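Local structure of CIR protein (Plasmodium chabaudi chabaudi, 6ZYV) at residues F161-N166 and V189-K194; N217-L222 and P235-T240. The protein is of unknown function but belongs to the Plasmodium PIR (Cir/Yir/Bir) family of variant antigens, probably presenting a mainly helical ectodomain on infected red blood cells. The protein carries 5 engineered substitutions. One frame throughout, in Å; residues are numbered along the deposited sequence.

Interaction 1: F161-N166 and V189-K194; sequences FKSLCN and VDEYQK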
loop_
_atom_site.group_PDB
_atom_site.type_symbol
_atom_site.label_atom_id
_atom_site.label_comp_id
_atom_site.label_asym_id
_atom_site.label_seq_id
_atom_site.Cartn_x
_atom_site.Cartn_y
_atom_site.Cartn_z
ATOM N N PHE A 161 -4.659 1.597 7.894
ATOM C CA PHE A 161 -4.748 0.802 6.677
ATOM C C PHE A 161 -4.425 -0.677 6.964
ATOM O O PHE A 161 -5.064 -1.582 6.424
ATOM C CB PHE A 161 -3.781 1.375 5.621
ATOM C CG PHE A 161 -3.673 0.545 4.373
ATOM C CD1 PHE A 161 -4.757 0.383 3.538
ATOM C CD2 PHE A 161 -2.495 -0.092 4.049
ATOM C CE1 PHE A 161 -4.659 -0.377 2.387
ATOM C CE2 PHE A 161 -2.400 -0.850 2.888
ATOM C CZ PHE A 161 -3.484 -0.991 2.069
ATOM N N LYS A 162 -3.425 -0.906 7.821
ATOM C CA LYS A 162 -3.007 -2.236 8.247
ATOM C C LYS A 162 -4.142 -2.936 9.004
ATOM O O LYS A 162 -4.385 -4.110 8.763
ATOM C CB LYS A 162 -1.764 -2.138 9.145
ATOM C CG LYS A 162 -0.457 -2.440 8.425
ATOM C CD LYS A 162 0.615 -3.041 9.359
ATOM C CE LYS A 162 1.035 -2.116 10.488
ATOM N NZ LYS A 162 2.285 -2.591 11.167
ATOM N N SER A 163 -4.851 -2.212 9.886
ATOM C CA SER A 163 -6.002 -2.739 10.624
ATOM C C SER A 163 -7.129 -3.122 9.668
ATOM O O SER A 163 -7.805 -4.129 9.889
ATOM C CB SER A 163 -6.514 -1.721 11.629
ATOM O OG SER A 163 -5.595 -1.605 12.699
ATOM N N LEU A 164 -7.320 -2.336 8.596
ATOM C CA LEU A 164 -8.310 -2.650 7.581
ATOM C C LEU A 164 -7.883 -3.932 6.843
ATOM O O LEU A 164 -8.716 -4.816 6.630
ATOM C CB LEU A 164 -8.433 -1.476 6.602
ATOM C CG LEU A 164 -9.385 -1.662 5.434
ATOM C CD1 LEU A 164 -10.823 -1.959 5.946
ATOM C CD2 LEU A 164 -9.380 -0.402 4.563
ATOM N N CYS A 165 -6.583 -4.058 6.504
ATOM C CA CYS A 165 -6.024 -5.242 5.843
ATOM C C CYS A 165 -6.174 -6.502 6.695
ATOM O O CYS A 165 -6.403 -7.571 6.146
ATOM C CB CYS A 165 -4.575 -5.011 5.414
ATOM S SG CYS A 165 -4.406 -4.074 3.873
ATOM N N ASN A 166 -6.112 -6.382 8.027
ATOM C CA ASN A 166 -6.303 -7.533 8.912
ATOM C C ASN A 166 -7.729 -8.074 8.791
ATOM O O ASN A 166 -7.915 -9.291 8.782
ATOM C CB ASN A 166 -5.966 -7.195 10.364
ATOM C CG ASN A 166 -4.493 -6.918 10.575
ATOM O OD1 ASN A 166 -3.621 -7.465 9.884
ATOM N ND2 ASN A 166 -4.174 -6.059 11.543
ATOM N N VAL A 189 -13.612 1.429 13.291
ATOM C CA VAL A 189 -14.144 2.782 13.236
ATOM C C VAL A 189 -13.756 3.580 14.500
ATOM O O VAL A 189 -13.447 4.773 14.393
ATOM C CB VAL A 189 -15.660 2.865 12.896
ATOM C CG1 VAL A 189 -15.973 2.168 11.586
ATOM C CG2 VAL A 189 -16.561 2.404 14.018
ATOM N N ASP A 190 -13.696 2.918 15.671
ATOM C CA ASP A 190 -13.272 3.590 16.906
ATOM C C ASP A 190 -11.777 3.945 16.825
ATOM O O ASP A 190 -11.385 5.024 17.233
ATOM C CB ASP A 190 -13.525 2.694 18.131
ATOM C CG ASP A 190 -14.992 2.535 18.514
ATOM O OD1 ASP A 190 -15.842 3.259 17.951
ATOM O OD2 ASP A 190 -15.291 1.685 19.379
ATOM N N GLU A 191 -10.958 3.042 16.284
ATOM C CA GLU A 191 -9.523 3.246 16.112
ATOM C C GLU A 191 -9.261 4.397 15.119
ATOM O O GLU A 191 -8.382 5.223 15.341
ATOM C CB GLU A 191 -8.871 1.950 15.611
ATOM C CG GLU A 191 -7.358 2.026 15.542
ATOM C CD GLU A 191 -6.666 0.868 14.835
ATOM O OE1 GLU A 191 -7.377 -0.047 14.355
ATOM O OE2 GLU A 191 -5.414 0.877 14.753
ATOM N N TYR A 192 -10.054 4.459 14.052
ATOM C CA TYR A 192 -9.944 5.515 13.065
ATOM C C TYR A 192 -10.419 6.881 13.652
ATOM O O TYR A 192 -9.761 7.904 13.434
ATOM C CB TYR A 192 -10.733 5.133 11.820
ATOM C CG TYR A 192 -10.720 6.228 10.785
ATOM C CD1 TYR A 192 -9.531 6.638 10.192
ATOM C CD2 TYR A 192 -11.888 6.891 10.433
ATOM C CE1 TYR A 192 -9.510 7.663 9.262
ATOM C CE2 TYR A 192 -11.883 7.899 9.483
ATOM C CZ TYR A 192 -10.689 8.283 8.897
ATOM O OH TYR A 192 -10.676 9.339 8.018
ATOM N N GLN A 193 -11.510 6.884 14.443
ATOM C CA GLN A 193 -11.999 8.101 15.094
ATOM C C GLN A 193 -10.924 8.646 16.046
ATOM O O GLN A 193 -10.680 9.843 16.062
ATOM C CB GLN A 193 -13.297 7.823 15.880
ATOM C CG GLN A 193 -13.885 9.060 16.578
ATOM C CD GLN A 193 -14.351 10.097 15.585
ATOM O OE1 GLN A 193 -15.420 9.975 14.983
ATOM N NE2 GLN A 193 -13.556 11.146 15.380
ATOM N N LYS A 194 -10.229 7.755 16.771
ATOM C CA LYS A 194 -9.142 8.116 17.663
ATOM C C LYS A 194 -7.964 8.681 16.859
ATOM O O LYS A 194 -7.332 9.630 17.308
ATOM C CB LYS A 194 -8.711 6.926 18.525
ATOM C CG LYS A 194 -7.674 7.293 19.574
ATOM C CD LYS A 194 -7.527 6.223 20.665
ATOM C CE LYS A 194 -6.449 6.566 21.672
ATOM N NZ LYS A 194 -5.094 6.356 21.105
#

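Interaction 2: N217-L222 and P235-T240; sequences NGYDNL and PPLPTT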
loop_
_atom_site.group_PDB
_atom_site.type_symbol
_atom_site.label_atom_id
_atom_site.label_comp_id
_atom_site.label_asym_id
_atom_site.label_seq_id
_atom_site.Cartn_x
_atom_site.Cartn_y
_atom_site.Cartn_z
ATOM N N ASN A 217 -13.122 3.737 0.650
ATOM C CA ASN A 217 -13.537 2.726 -0.319
ATOM C C ASN A 217 -13.241 1.329 0.238
ATOM O O ASN A 217 -14.084 0.438 0.114
ATOM C CB ASN A 217 -12.865 2.914 -1.677
ATOM C CG ASN A 217 -13.235 4.210 -2.355
ATOM O OD1 ASN A 217 -14.336 4.724 -2.214
ATOM N ND2 ASN A 217 -12.312 4.766 -3.115
ATOM N N GLY A 218 -12.087 1.167 0.886
ATOM C CA GLY A 218 -11.698 -0.108 1.474
ATOM C C GLY A 218 -12.642 -0.632 2.541
ATOM O O GLY A 218 -12.984 -1.814 2.537
ATOM N N TYR A 219 -13.070 0.240 3.452
ATOM C CA TYR A 219 -14.009 -0.100 4.508
ATOM C C TYR A 219 -15.407 -0.385 3.914
ATOM O O TYR A 219 -16.018 -1.388 4.260
ATOM C CB TYR A 219 -14.083 1.021 5.560
ATOM C CG TYR A 219 -15.060 0.723 6.676
ATOM C CD1 TYR A 219 -14.803 -0.276 7.604
ATOM C CD2 TYR A 219 -16.266 1.411 6.773
ATOM C CE1 TYR A 219 -15.709 -0.565 8.620
ATOM C CE2 TYR A 219 -17.182 1.122 7.772
ATOM C CZ TYR A 219 -16.903 0.129 8.692
ATOM O OH TYR A 219 -17.826 -0.176 9.667
ATOM N N ASP A 220 -15.876 0.445 2.973
ATOM C CA ASP A 220 -17.169 0.252 2.323
ATOM C C ASP A 220 -17.218 -1.104 1.619
ATOM O O ASP A 220 -18.201 -1.836 1.764
ATOM C CB ASP A 220 -17.451 1.372 1.300
ATOM C CG ASP A 220 -17.950 2.689 1.877
ATOM O OD1 ASP A 220 -18.299 2.722 3.095
ATOM O OD2 ASP A 220 -17.971 3.700 1.120
ATOM N N ASN A 221 -16.135 -1.470 0.916
ATOM C CA ASN A 221 -16.107 -2.753 0.232
ATOM C C ASN A 221 -16.085 -3.893 1.248
ATOM O O ASN A 221 -16.777 -4.890 1.056
ATOM C CB ASN A 221 -14.950 -2.857 -0.760
ATOM C CG ASN A 221 -14.895 -4.240 -1.400
ATOM O OD1 ASN A 221 -15.660 -4.541 -2.338
ATOM N ND2 ASN A 221 -14.053 -5.139 -0.854
ATOM N N LEU A 222 -15.299 -3.748 2.323
ATOM C CA LEU A 222 -15.197 -4.793 3.336
ATOM C C LEU A 222 -16.585 -5.159 3.961
ATOM O O LEU A 222 -16.954 -6.341 4.003
ATOM C CB LEU A 222 -14.172 -4.369 4.407
ATOM C CG LEU A 222 -13.735 -5.372 5.496
ATOM C CD1 LEU A 222 -14.672 -5.333 6.712
ATOM C CD2 LEU A 222 -13.507 -6.783 4.954
ATOM N N PRO A 235 -21.323 -0.027 11.450
ATOM C CA PRO A 235 -21.243 1.412 11.696
ATOM C C PRO A 235 -20.642 2.136 10.482
ATOM O O PRO A 235 -19.834 1.570 9.739
ATOM C CB PRO A 235 -20.314 1.503 12.929
ATOM C CG PRO A 235 -19.443 0.319 12.811
ATOM C CD PRO A 235 -20.292 -0.766 12.209
ATOM N N PRO A 236 -21.036 3.397 10.264
ATOM C CA PRO A 236 -20.436 4.159 9.163
ATOM C C PRO A 236 -19.025 4.641 9.525
ATOM O O PRO A 236 -18.693 4.797 10.700
ATOM C CB PRO A 236 -21.385 5.345 9.002
ATOM C CG PRO A 236 -21.921 5.579 10.404
ATOM C CD PRO A 236 -21.966 4.220 11.071
ATOM N N LEU A 237 -18.196 4.879 8.516
ATOM C CA LEU A 237 -16.849 5.372 8.736
ATOM C C LEU A 237 -16.926 6.820 9.233
ATOM O O LEU A 237 -17.638 7.623 8.635
ATOM C CB LEU A 237 -16.052 5.322 7.432
ATOM C CG LEU A 237 -14.570 5.622 7.598
ATOM C CD1 LEU A 237 -13.853 4.453 8.215
ATOM C CD2 LEU A 237 -13.945 5.999 6.286
ATOM N N PRO A 238 -16.225 7.147 10.343
ATOM C CA PRO A 238 -16.218 8.530 10.855
ATOM C C PRO A 238 -15.889 9.596 9.795
ATOM O O PRO A 238 -15.075 9.346 8.908
ATOM C CB PRO A 238 -15.141 8.491 11.933
ATOM C CG PRO A 238 -15.092 7.065 12.360
ATOM C CD PRO A 238 -15.375 6.261 11.154
ATOM N N THR A 239 -16.574 10.754 9.836
ATOM C CA THR A 239 -16.368 11.791 8.818
ATOM C C THR A 239 -15.499 12.957 9.261
ATOM O O THR A 239 -15.022 13.715 8.414
ATOM C CB THR A 239 -17.711 12.325 8.285
ATOM O OG1 THR A 239 -18.371 13.053 9.313
ATOM C CG2 THR A 239 -18.621 11.238 7.779
ATOM N N THR A 240 -15.343 13.156 10.573
ATOM C CA THR A 240 -14.606 14.300 11.092
ATOM C C THR A 240 -13.994 14.009 12.456
ATOM O O THR A 240 -14.379 13.038 13.109
ATOM C CB THR A 240 -15.594 15.503 11.203
ATOM O OG1 THR A 240 -14.937 16.612 11.816
ATOM C CG2 THR A 240 -16.831 15.172 12.021
#

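Interaction 1: F161-N166 and V189-K194
The side chain of E191 projects from its helix with CG anti to the backbone N (chi1 -174°) and stays extended beyond it, which carries the carboxylate across to S163, whose OG lies beside its own backbone N and anti to the carbonyl carbon (chi1 -72°). Both side chains leave the backbone toward the opposite helix, and together they make the whole contact. S163 OG donates to E191 OE1 (2.9 Å), which accepts through its syn lone pair, the one on the side of OE2. Accordingly E191 OE2 is also near, 3.2 Å from S163 OG, and the hydroxyl faces the mouth of the carboxylate. S163 CB follows at 3.3 Å from E191 OE1.

The bond links helices 154-174 and 181-198, which are consecutive in this mainly helical PIR ectodomain. The CA atoms of S163 and E191 are 8.9 Å apart, so the two backbones do not pack directly here; the glutamate chain spans the interval. Only 69 Å² is buried and neither residue is buried, which marks a polar surface contact. S163 OG also has a weak hydrogen bond to D159 O within its own helix, while F188, on the second helix, packs against S163 and L164.

Interaction 2: N217-L222 and P235-T240
Y219 gives up the most surface to this contact, 90 Å², and reaches the 235-240 segment with its hydroxyl and with the ring carbons CD2 and CE2. Its CG stands anti to the backbone N (chi1 179°), which carries the ring out from the helix toward the loop. There Y219 OH donates to P235 O at 2.7 Å. The donor sits 20° off the carbonyl plane, and the C=O...donor angle is 144°. P235 O lies at the ring edge and in the ring plane, close enough that Y219 CE2 is 3.3 Å from it. The pyrrolidine of P235 crosses the tyrosine at about a right angle, with P235 CG 3.6 Å from Y219 OH.

Residues 235-238 have backbone angles close to those of a polyproline II helix, as expected for the sequence PPLP. This extended run near the end of the modelled chain lies along the outside of the helical ectodomain, and the tyrosine hydroxyl donates to one of its backbone carbonyls.

L237 makes the apolar half of the contact. Its side chain starts toward helix 213-226 and slides past Y219 in the opposite direction, bringing L237 CB to 4.0 Å from Y219 CD2, with L237 CD1 scarcely farther from the same carbon. L237 N approaches the ring obliquely, 4.0 Å from Y219 CE2. A185 and V189 of helix 181-198 also touch Y219, and the ring of F188 meets it with planes at about 20°.

Following the chain from its N terminus, helix 154-174 comes first and carries C165, disulfide-bonded to C12. The chain then turns into helix 181-198, and interaction 1 closes this loop, with 22 intervening residues. Interaction 2 opens later, on helix 213-226, and closes a shorter loop of 12 residues when segment 235-240 returns. The loops are in series, neither nested nor crossed. Their centres are 10 Å apart, and helix 181-198 joins them: V189 O packs 3.5 Å from P238 CG, while Q193 NE2 is 3.1 Å from T240 O, a probable hydrogen bond. Three helices and segment 235-240 are thereby connected.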